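Local coordinates for protein cryptic loci regulator 2 (PDB 5IKJ) that acts upstream of histone deacetylases to promote transcriptional silencing of fission-yeast heterochromatin within the repressor complex SHREC, at residues L406-D416 and F427-I435; S374-I382 and D416-F427. All coordinates share one frame; numbering follows the deposited sequence.

Contact 1 (L406-D416 and F427-I435)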
loop_
_atom_site.group_PDB
_atom_site.type_symbol
_atom_site.label_atom_id
_atom_site.label_comp_id
_atom_site.label_asym_id
_atom_site.label_seq_id
_atom_site.Cartn_x
_atom_site.Cartn_y
_atom_site.Cartn_z
ATOM N N LEU A 406 17.615 14.052 23.354
ATOM C CA LEU A 406 17.164 13.182 22.275
ATOM C C LEU A 406 18.299 12.423 21.596
ATOM O O LEU A 406 18.056 11.747 20.591
ATOM C CB LEU A 406 16.402 14.005 21.232
ATOM C CG LEU A 406 15.246 14.857 21.759
ATOM C CD1 LEU A 406 14.629 15.678 20.636
ATOM C CD2 LEU A 406 14.195 13.989 22.430
ATOM N N GLN A 407 19.524 12.501 22.112
ATOM C CA GLN A 407 20.651 11.874 21.432
ATOM C C GLN A 407 20.677 10.359 21.594
ATOM O O GLN A 407 21.437 9.693 20.883
ATOM C CB GLN A 407 21.964 12.476 21.930
ATOM C CG GLN A 407 21.959 13.992 21.931
ATOM C CD GLN A 407 23.199 14.595 21.303
ATOM O OE1 GLN A 407 23.203 14.945 20.122
ATOM N NE2 GLN A 407 24.256 14.732 22.093
ATOM N N LYS A 408 19.871 9.800 22.495
ATOM C CA LYS A 408 19.655 8.358 22.537
ATOM C C LYS A 408 18.728 7.876 21.426
ATOM O O LYS A 408 18.321 6.709 21.443
ATOM C CB LYS A 408 19.071 7.943 23.891
ATOM C CG LYS A 408 19.982 8.171 25.086
ATOM C CD LYS A 408 19.380 7.549 26.341
ATOM C CE LYS A 408 19.562 8.434 27.563
ATOM N NZ LYS A 408 20.993 8.635 27.918
ATOM N N THR A 409 18.383 8.739 20.473
ATOM C CA THR A 409 17.432 8.380 19.428
ATOM C C THR A 409 18.012 7.276 18.552
ATOM O O THR A 409 19.065 7.452 17.932
ATOM C CB THR A 409 17.087 9.606 18.583
ATOM O OG1 THR A 409 16.465 10.598 19.407
ATOM C CG2 THR A 409 16.138 9.234 17.448
ATOM N N SER A 410 17.317 6.141 18.498
ATOM C CA SER A 410 17.707 5.043 17.623
ATOM C C SER A 410 17.042 5.140 16.256
ATOM O O SER A 410 17.674 4.839 15.238
ATOM C CB SER A 410 17.358 3.703 18.274
ATOM O OG SER A 410 17.974 3.575 19.544
ATOM N N PHE A 411 15.778 5.557 16.214
ATOM C CA PHE A 411 15.059 5.674 14.953
ATOM C C PHE A 411 13.902 6.648 15.120
ATOM O O PHE A 411 13.448 6.919 16.236
ATOM C CB PHE A 411 14.541 4.314 14.473
ATOM C CG PHE A 411 13.658 3.613 15.470
ATOM C CD1 PHE A 411 12.331 3.981 15.623
ATOM C CD2 PHE A 411 14.153 2.579 16.245
ATOM C CE1 PHE A 411 11.518 3.334 16.535
ATOM C CE2 PHE A 411 13.343 1.929 17.158
ATOM C CZ PHE A 411 12.024 2.308 17.302
ATOM N N MET A 412 13.434 7.169 13.990
ATOM C CA MET A 412 12.192 7.927 13.925
ATOM C C MET A 412 11.078 7.010 13.444
ATOM O O MET A 412 11.251 6.275 12.466
ATOM C CB MET A 412 12.316 9.130 12.987
ATOM C CG MET A 412 10.970 9.773 12.617
ATOM S SD MET A 412 11.091 11.112 11.421
ATOM C CE MET A 412 11.796 12.415 12.426
ATOM N N TYR A 413 9.941 7.058 14.131
ATOM C CA TYR A 413 8.721 6.389 13.682
ATOM C C TYR A 413 7.954 7.394 12.828
ATOM O O TYR A 413 7.321 8.315 13.348
ATOM C CB TYR A 413 7.915 5.903 14.881
ATOM C CG TYR A 413 6.580 5.269 14.560
ATOM C CD1 TYR A 413 6.320 4.713 13.314
ATOM C CD2 TYR A 413 5.574 5.230 15.516
ATOM C CE1 TYR A 413 5.092 4.135 13.032
ATOM C CE2 TYR A 413 4.348 4.659 15.245
ATOM C CZ TYR A 413 4.111 4.112 14.003
ATOM O OH TYR A 413 2.885 3.542 13.736
ATOM N N ILE A 414 8.013 7.212 11.509
ATOM C CA ILE A 414 7.580 8.249 10.579
ATOM C C ILE A 414 6.063 8.369 10.607
ATOM O O ILE A 414 5.338 7.376 10.463
ATOM C CB ILE A 414 8.090 7.942 9.163
ATOM C CG1 ILE A 414 9.621 7.896 9.147
ATOM C CG2 ILE A 414 7.588 8.990 8.170
ATOM C CD1 ILE A 414 10.204 7.344 7.860
ATOM N N SER A 415 5.580 9.598 10.782
ATOM C CA SER A 415 4.156 9.899 10.728
ATOM C C SER A 415 3.723 10.494 9.400
ATOM O O SER A 415 2.595 10.247 8.960
ATOM C CB SER A 415 3.781 10.879 11.846
ATOM O OG SER A 415 3.899 10.274 13.120
ATOM N N ASP A 416 4.591 11.265 8.752
ATOM C CA ASP A 416 4.199 12.047 7.591
ATOM C C ASP A 416 5.446 12.381 6.787
ATOM O O ASP A 416 6.505 12.653 7.359
ATOM C CB ASP A 416 3.477 13.332 8.020
ATOM C CG ASP A 416 2.540 13.862 6.954
ATOM O OD1 ASP A 416 2.765 13.575 5.761
ATOM O OD2 ASP A 416 1.573 14.570 7.311
ATOM N N PHE A 427 10.541 14.865 6.955
ATOM C CA PHE A 427 10.062 13.688 7.669
ATOM C C PHE A 427 9.561 14.116 9.042
ATOM O O PHE A 427 10.300 14.746 9.805
ATOM C CB PHE A 427 11.174 12.650 7.829
ATOM C CG PHE A 427 11.392 11.789 6.618
ATOM C CD1 PHE A 427 11.631 12.353 5.376
ATOM C CD2 PHE A 427 11.388 10.409 6.733
ATOM C CE1 PHE A 427 11.842 11.552 4.267
ATOM C CE2 PHE A 427 11.598 9.606 5.631
ATOM C CZ PHE A 427 11.826 10.176 4.397
ATOM N N GLN A 428 8.316 13.770 9.355
ATOM C CA GLN A 428 7.731 14.041 10.663
ATOM C C GLN A 428 7.427 12.719 11.349
ATOM O O GLN A 428 6.818 11.829 10.745
ATOM C CB GLN A 428 6.455 14.882 10.544
ATOM C CG GLN A 428 5.821 15.229 11.889
ATOM C CD GLN A 428 4.407 15.753 11.754
ATOM O OE1 GLN A 428 4.165 16.753 11.078
ATOM N NE2 GLN A 428 3.463 15.074 12.396
ATOM N N GLY A 429 7.844 12.595 12.604
ATOM C CA GLY A 429 7.542 11.397 13.365
ATOM C C GLY A 429 8.070 11.512 14.777
ATOM O O GLY A 429 8.695 12.507 15.158
ATOM N N SER A 430 7.801 10.467 15.555
ATOM C CA SER A 430 8.266 10.378 16.930
ATOM C C SER A 430 9.634 9.709 16.984
ATOM O O SER A 430 9.968 8.862 16.151
ATOM C CB SER A 430 7.268 9.597 17.786
ATOM O OG SER A 430 6.870 8.401 17.136
ATOM N N LEU A 431 10.422 10.096 17.983
ATOM C CA LEU A 431 11.786 9.617 18.152
ATOM C C LEU A 431 11.839 8.605 19.288
ATOM O O LEU A 431 11.228 8.810 20.342
ATOM C CB LEU A 431 12.737 10.782 18.441
ATOM C CG LEU A 431 12.644 11.957 17.461
ATOM C CD1 LEU A 431 13.530 13.105 17.916
ATOM C CD2 LEU A 431 13.012 11.519 16.050
ATOM N N TRP A 432 12.574 7.517 19.070
ATOM C CA TRP A 432 12.627 6.410 20.011
ATOM C C TRP A 432 14.070 5.995 20.260
ATOM O O TRP A 432 14.978 6.315 19.490
ATOM C CB TRP A 432 11.850 5.192 19.495
ATOM C CG TRP A 432 10.396 5.438 19.264
ATOM C CD1 TRP A 432 9.839 6.263 18.331
ATOM C CD2 TRP A 432 9.306 4.836 19.969
ATOM N NE1 TRP A 432 8.468 6.218 18.419
ATOM C CE2 TRP A 432 8.116 5.349 19.416
ATOM C CE3 TRP A 432 9.220 3.916 21.017
ATOM C CZ2 TRP A 432 6.857 4.973 19.877
ATOM C CZ3 TRP A 432 7.971 3.545 21.473
ATOM C CH2 TRP A 432 6.806 4.072 20.904
ATOM N N THR A 433 14.260 5.266 21.356
ATOM C CA THR A 433 15.499 4.559 21.635
ATOM C C THR A 433 15.180 3.084 21.838
ATOM O O THR A 433 14.075 2.725 22.255
ATOM C CB THR A 433 16.208 5.120 22.879
ATOM O OG1 THR A 433 17.530 4.575 22.965
ATOM C CG2 THR A 433 15.441 4.780 24.155
ATOM N N GLN A 434 16.153 2.230 21.535
ATOM C CA GLN A 434 16.002 0.790 21.697
ATOM C C GLN A 434 17.038 0.281 22.688
ATOM O O GLN A 434 18.182 0.745 22.700
ATOM C CB GLN A 434 16.148 0.058 20.358
ATOM C CG GLN A 434 17.542 0.118 19.753
ATOM C CD GLN A 434 17.590 -0.434 18.341
ATOM O OE1 GLN A 434 18.205 0.156 17.453
ATOM N NE2 GLN A 434 16.948 -1.579 18.128
ATOM N N ILE A 435 16.627 -0.672 23.520
ATOM C CA ILE A 435 17.479 -1.237 24.560
ATOM C C ILE A 435 17.497 -2.748 24.388
ATOM O O ILE A 435 16.444 -3.393 24.445
ATOM C CB ILE A 435 16.992 -0.864 25.971
ATOM C CG1 ILE A 435 16.878 0.656 26.114
ATOM C CG2 ILE A 435 17.932 -1.427 27.029
ATOM C CD1 ILE A 435 15.495 1.200 25.818
#
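W432 lies beside the ring of F411, its CB 3.5 Å from F411 CE1. The indole's five-membered ring and the phenyl ring are nearly parallel, 16° apart, but displaced, with centroids 5.2 Å apart and little overlap. F411 gets there because its CG stands between its own backbone N and carbonyl carbon (chi1 57°). Farther along the indole, NE1 rests 3.6 Å from Y413 CB and gives its hydrogen to S430 OG at 3.0 Å, close to the ring plane, which fixes the rotation of the indole. With a serine at W432 in place of the tryptophan, S430 OG would probably lose that donor and F411 and Y413 CB the flat surface beside them. On the other face of the two strands lie L431 and M412. L431 divides its branches: CD1 meets L406 CD1 at 3.9 Å, crossing it at about a right angle, while CD2 touches M412 CE, also at 3.9 Å. M412 runs extended to SD, 3.9 Å from F427 CB, and bends at chi3 (-73°) to turn CE toward L431; its CG passes over G429, where a beta carbon would clash with that CG and with Y413 O. Backbone bonds such as W432 N to F411 O, 3.0 Å, join the two antiparallel strands. Two classic beta bulges interrupt them: S410 and F411 both face W432 O, the F411 bond being weak, and S415 and D416 both donate to Q428 O. The strands form a hairpin inside a larger sheet. Strand 394-397 lines the far edge of 411-416, with backbone bonds between M412 and C395, while strand 482-487 pairs with 427-435 and sends C486 to M412 and Y484 to L431. The backbone of S415 also bonds to the chain of another protein.

Contact 2 (S374-I382 and D416-F427)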
loop_
_atom_site.group_PDB
_atom_site.type_symbol
_atom_site.label_atom_id
_atom_site.label_comp_id
_atom_site.label_asym_id
_atom_site.label_seq_id
_atom_site.Cartn_x
_atom_site.Cartn_y
_atom_site.Cartn_z
ATOM N N SER A 374 -4.005 23.289 0.538
ATOM C CA SER A 374 -2.760 23.314 1.289
ATOM C C SER A 374 -1.559 23.508 0.370
ATOM O O SER A 374 -1.568 23.117 -0.801
ATOM C CB SER A 374 -2.598 22.022 2.086
ATOM O OG SER A 374 -1.347 21.987 2.748
ATOM N N LEU A 375 -0.515 24.123 0.921
ATOM C CA LEU A 375 0.738 24.345 0.215
ATOM C C LEU A 375 1.728 23.202 0.395
ATOM O O LEU A 375 2.818 23.248 -0.185
ATOM C CB LEU A 375 1.378 25.657 0.687
ATOM C CG LEU A 375 0.590 26.938 0.403
ATOM C CD1 LEU A 375 1.249 28.124 1.088
ATOM C CD2 LEU A 375 0.469 27.186 -1.093
ATOM N N ASP A 376 1.383 22.189 1.187
ATOM C CA ASP A 376 2.236 21.027 1.395
ATOM C C ASP A 376 1.719 19.854 0.573
ATOM O O ASP A 376 0.543 19.488 0.673
ATOM C CB ASP A 376 2.286 20.636 2.872
ATOM C CG ASP A 376 2.968 21.680 3.732
ATOM O OD1 ASP A 376 3.701 22.525 3.178
ATOM O OD2 ASP A 376 2.776 21.650 4.967
ATOM N N ASP A 377 2.598 19.272 -0.235
ATOM C CA ASP A 377 2.316 18.010 -0.902
ATOM C C ASP A 377 2.825 16.869 -0.033
ATOM O O ASP A 377 3.971 16.894 0.427
ATOM C CB ASP A 377 2.974 17.963 -2.282
ATOM C CG ASP A 377 2.297 18.877 -3.282
ATOM O OD1 ASP A 377 1.111 19.214 -3.079
ATOM O OD2 ASP A 377 2.947 19.252 -4.279
ATOM N N HIS A 378 1.970 15.877 0.196
ATOM C CA HIS A 378 2.293 14.740 1.044
ATOM C C HIS A 378 2.453 13.487 0.192
ATOM O O HIS A 378 1.802 13.335 -0.845
ATOM C CB HIS A 378 1.208 14.532 2.104
ATOM C CG HIS A 378 1.037 15.705 3.020
ATOM N ND1 HIS A 378 1.531 15.723 4.306
ATOM C CD2 HIS A 378 0.440 16.905 2.829
ATOM C CE1 HIS A 378 1.240 16.881 4.871
ATOM N NE2 HIS A 378 0.579 17.617 3.996
ATOM N N PHE A 379 3.328 12.588 0.638
ATOM C CA PHE A 379 3.740 11.451 -0.171
ATOM C C PHE A 379 3.798 10.186 0.671
ATOM O O PHE A 379 4.245 10.208 1.820
ATOM C CB PHE A 379 5.106 11.710 -0.819
ATOM C CG PHE A 379 5.088 12.802 -1.845
ATOM C CD1 PHE A 379 4.797 12.521 -3.167
ATOM C CD2 PHE A 379 5.353 14.113 -1.486
ATOM C CE1 PHE A 379 4.773 13.523 -4.116
ATOM C CE2 PHE A 379 5.332 15.122 -2.432
ATOM C CZ PHE A 379 5.042 14.824 -3.748
ATOM N N TYR A 380 3.350 9.080 0.073
ATOM C CA TYR A 380 3.384 7.787 0.752
ATOM C C TYR A 380 4.805 7.388 1.127
ATOM O O TYR A 380 5.032 6.807 2.196
ATOM C CB TYR A 380 2.772 6.716 -0.146
ATOM C CG TYR A 380 1.387 6.277 0.244
ATOM C CD1 TYR A 380 0.268 6.981 -0.173
ATOM C CD2 TYR A 380 1.198 5.140 1.010
ATOM C CE1 TYR A 380 -1.002 6.567 0.174
ATOM C CE2 TYR A 380 -0.060 4.722 1.362
ATOM C CZ TYR A 380 -1.159 5.435 0.945
ATOM O OH TYR A 380 -2.413 4.997 1.305
ATOM N N GLY A 381 5.770 7.669 0.260
ATOM C CA GLY A 381 7.105 7.151 0.483
ATOM C C GLY A 381 8.121 7.813 -0.421
ATOM O O GLY A 381 7.807 8.714 -1.202
ATOM N N ILE A 382 9.357 7.333 -0.302
ATOM C CA ILE A 382 10.491 7.913 -1.009
ATOM C C ILE A 382 11.591 6.867 -1.106
ATOM O O ILE A 382 11.904 6.187 -0.122
ATOM C CB ILE A 382 10.992 9.180 -0.291
ATOM C CG1 ILE A 382 12.059 9.892 -1.124
ATOM C CG2 ILE A 382 11.543 8.830 1.089
ATOM C CD1 ILE A 382 12.386 11.288 -0.624
ATOM N N ASP A 416 4.591 11.265 8.752
ATOM C CA ASP A 416 4.199 12.047 7.591
ATOM C C ASP A 416 5.446 12.381 6.787
ATOM O O ASP A 416 6.505 12.653 7.359
ATOM C CB ASP A 416 3.477 13.332 8.020
ATOM C CG ASP A 416 2.540 13.862 6.954
ATOM O OD1 ASP A 416 2.765 13.575 5.761
ATOM O OD2 ASP A 416 1.573 14.570 7.311
ATOM N N ILE A 417 5.311 12.348 5.464
ATOM C CA ILE A 417 6.370 12.742 4.542
ATOM C C ILE A 417 5.766 13.746 3.574
ATOM O O ILE A 417 4.777 13.440 2.898
ATOM C CB ILE A 417 6.961 11.538 3.786
ATOM C CG1 ILE A 417 7.669 10.597 4.765
ATOM C CG2 ILE A 417 7.926 12.004 2.694
ATOM C CD1 ILE A 417 8.100 9.280 4.153
ATOM N N TYR A 418 6.352 14.939 3.507
ATOM C CA TYR A 418 5.758 16.010 2.725
ATOM C C TYR A 418 6.831 16.985 2.273
ATOM O O TYR A 418 7.919 17.065 2.853
ATOM C CB TYR A 418 4.680 16.753 3.526
ATOM C CG TYR A 418 5.193 17.424 4.783
ATOM C CD1 TYR A 418 5.251 16.734 5.986
ATOM C CD2 TYR A 418 5.611 18.749 4.770
ATOM C CE1 TYR A 418 5.715 17.343 7.139
ATOM C CE2 TYR A 418 6.077 19.365 5.917
ATOM C CZ TYR A 418 6.125 18.657 7.097
ATOM O OH TYR A 418 6.589 19.264 8.241
ATOM N N VAL A 419 6.502 17.729 1.223
ATOM C CA VAL A 419 7.324 18.824 0.728
ATOM C C VAL A 419 6.729 20.118 1.265
ATOM O O VAL A 419 5.594 20.474 0.923
ATOM C CB VAL A 419 7.376 18.832 -0.807
ATOM C CG1 VAL A 419 8.237 19.977 -1.311
ATOM C CG2 VAL A 419 7.900 17.499 -1.325
ATOM N N ASN A 420 7.482 20.821 2.102
ATOM C CA ASN A 420 6.984 22.050 2.704
ATOM C C ASN A 420 6.946 23.143 1.634
ATOM O O ASN A 420 7.186 22.904 0.448
ATOM C CB ASN A 420 7.834 22.437 3.912
ATOM C CG ASN A 420 9.259 22.816 3.542
ATOM O OD1 ASN A 420 9.577 23.040 2.374
ATOM N ND2 ASN A 420 10.124 22.896 4.543
ATOM N N GLU A 421 6.640 24.368 2.052
ATOM C CA GLU A 421 6.513 25.473 1.109
ATOM C C GLU A 421 7.860 26.043 0.679
ATOM O O GLU A 421 7.896 26.865 -0.243
ATOM C CB GLU A 421 5.625 26.580 1.698
ATOM C CG GLU A 421 5.915 26.990 3.142
ATOM C CD GLU A 421 4.783 27.801 3.744
ATOM O OE1 GLU A 421 3.871 28.198 2.991
ATOM O OE2 GLU A 421 4.803 28.033 4.970
ATOM N N ASP A 422 8.959 25.630 1.309
ATOM C CA ASP A 422 10.297 25.901 0.802
ATOM C C ASP A 422 10.797 24.802 -0.130
ATOM O O ASP A 422 11.991 24.767 -0.442
ATOM C CB ASP A 422 11.283 26.079 1.960
ATOM C CG ASP A 422 10.899 27.215 2.886
ATOM O OD1 ASP A 422 10.187 28.138 2.437
ATOM O OD2 ASP A 422 11.315 27.190 4.065
ATOM N N ASP A 423 9.913 23.904 -0.569
ATOM C CA ASP A 423 10.238 22.814 -1.485
ATOM C C ASP A 423 11.153 21.766 -0.861
ATOM O O ASP A 423 11.791 20.996 -1.585
ATOM C CB ASP A 423 10.870 23.340 -2.780
ATOM C CG ASP A 423 9.923 24.209 -3.581
ATOM O OD1 ASP A 423 8.695 24.037 -3.436
ATOM O OD2 ASP A 423 10.406 25.058 -4.360
ATOM N N ILE A 424 11.224 21.703 0.466
ATOM C CA ILE A 424 12.115 20.783 1.164
ATOM C C ILE A 424 11.318 19.559 1.591
ATOM O O ILE A 424 10.210 19.683 2.127
ATOM C CB ILE A 424 12.778 21.466 2.375
ATOM C CG1 ILE A 424 13.678 22.610 1.893
ATOM C CG2 ILE A 424 13.579 20.456 3.198
ATOM C CD1 ILE A 424 14.313 23.424 3.003
ATOM N N VAL A 425 11.877 18.375 1.342
ATOM C CA VAL A 425 11.263 17.130 1.790
ATOM C C VAL A 425 11.470 17.002 3.294
ATOM O O VAL A 425 12.606 17.028 3.782
ATOM C CB VAL A 425 11.857 15.929 1.042
ATOM C CG1 VAL A 425 11.248 14.619 1.535
ATOM C CG2 VAL A 425 11.651 16.077 -0.462
ATOM N N CYS A 426 10.373 16.862 4.035
ATOM C CA CYS A 426 10.415 16.780 5.489
ATOM C C CYS A 426 9.867 15.443 5.964
ATOM O O CYS A 426 8.859 14.951 5.446
ATOM C CB CYS A 426 9.609 17.913 6.133
ATOM S SG CYS A 426 10.100 19.563 5.623
ATOM N N PHE A 427 10.541 14.865 6.955
ATOM C CA PHE A 427 10.062 13.688 7.669
ATOM C C PHE A 427 9.561 14.116 9.042
ATOM O O PHE A 427 10.300 14.746 9.805
ATOM C CB PHE A 427 11.174 12.650 7.829
ATOM C CG PHE A 427 11.392 11.789 6.618
ATOM C CD1 PHE A 427 11.631 12.353 5.376
ATOM C CD2 PHE A 427 11.388 10.409 6.733
ATOM C CE1 PHE A 427 11.842 11.552 4.267
ATOM C CE2 PHE A 427 11.598 9.606 5.631
ATOM C CZ PHE A 427 11.826 10.176 4.397
HETATM O O HOH W 1 4.667 21.440 -1.722
#
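H378 and Y418 run alongside each other on the same face of neighbouring antiparallel strands, as a non-hydrogen-bonded pair. The histidine CB sits 3.8 Å from I417 O. CG, held anti to the carbonyl carbon (chi1 -61°), comes up against Y418 CB, which stands over one face of the imidazole, offset toward the rim, in a CH-pi contact 3.7 Å from the ring centroid. ND1 then gives its hydrogen to D416 OD1 at 2.9 Å, almost straight (171°) and in the plane of the imidazole. The oxygen is met on its syn side, somewhat out of the carboxylate plane. CE1, one atom farther on, is 3.4 Å from D416 OD2. Gripped by the carboxylate at its edge and by Y418 CB over a face, the ring has little freedom to turn, and the nearby negative charge would probably favour a proton on ND1. Around this pair the backbone bonds V419 N to D377 O and F379 N to I417 O knit the strands together. At the D377-V419 end of the pairing, where D377 N reaches V419 O only weakly, a water donates to both L375 O and V419 O. On the other side of the sheet F379 CE2 touches V419 CG2 at 3.7 Å. At Y380 the chain turns a corner, and I382 changes partners: its CD1 meets V425 CG1 tip to tip at 4.1 Å, while CG2 reaches the edge of the F427 ring, 3.6 Å from CZ. I417 CG1 covers a face of that ring. A strand that pairs with one side of a hairpin, bends sharply and then packs against its second strand is consistent with the small, strongly curled beta barrels of the SH3 clan, to which this family belongs.

In the fold
Reading from the N terminus, the chain first lays down 374-382, runs through strands 387-390 and 394-397, and returns as 406-416, then 416-427, then 427-435. Contact 2 therefore closes an excursion of 33 residues, whereas contact 1 closes the short hairpin of strands 411-419 and 425-436. Their segments alternate, so the two closures cross instead of nesting. Strand 411-419 is central to both: its first half is zipped to 425-436 in contact 1, its second half to 377-384 in contact 2. D416 and F427 serve in each, and Q428 CB packs near Y418 CE1 where the contacts meet. Together they tie three strands into one sheet.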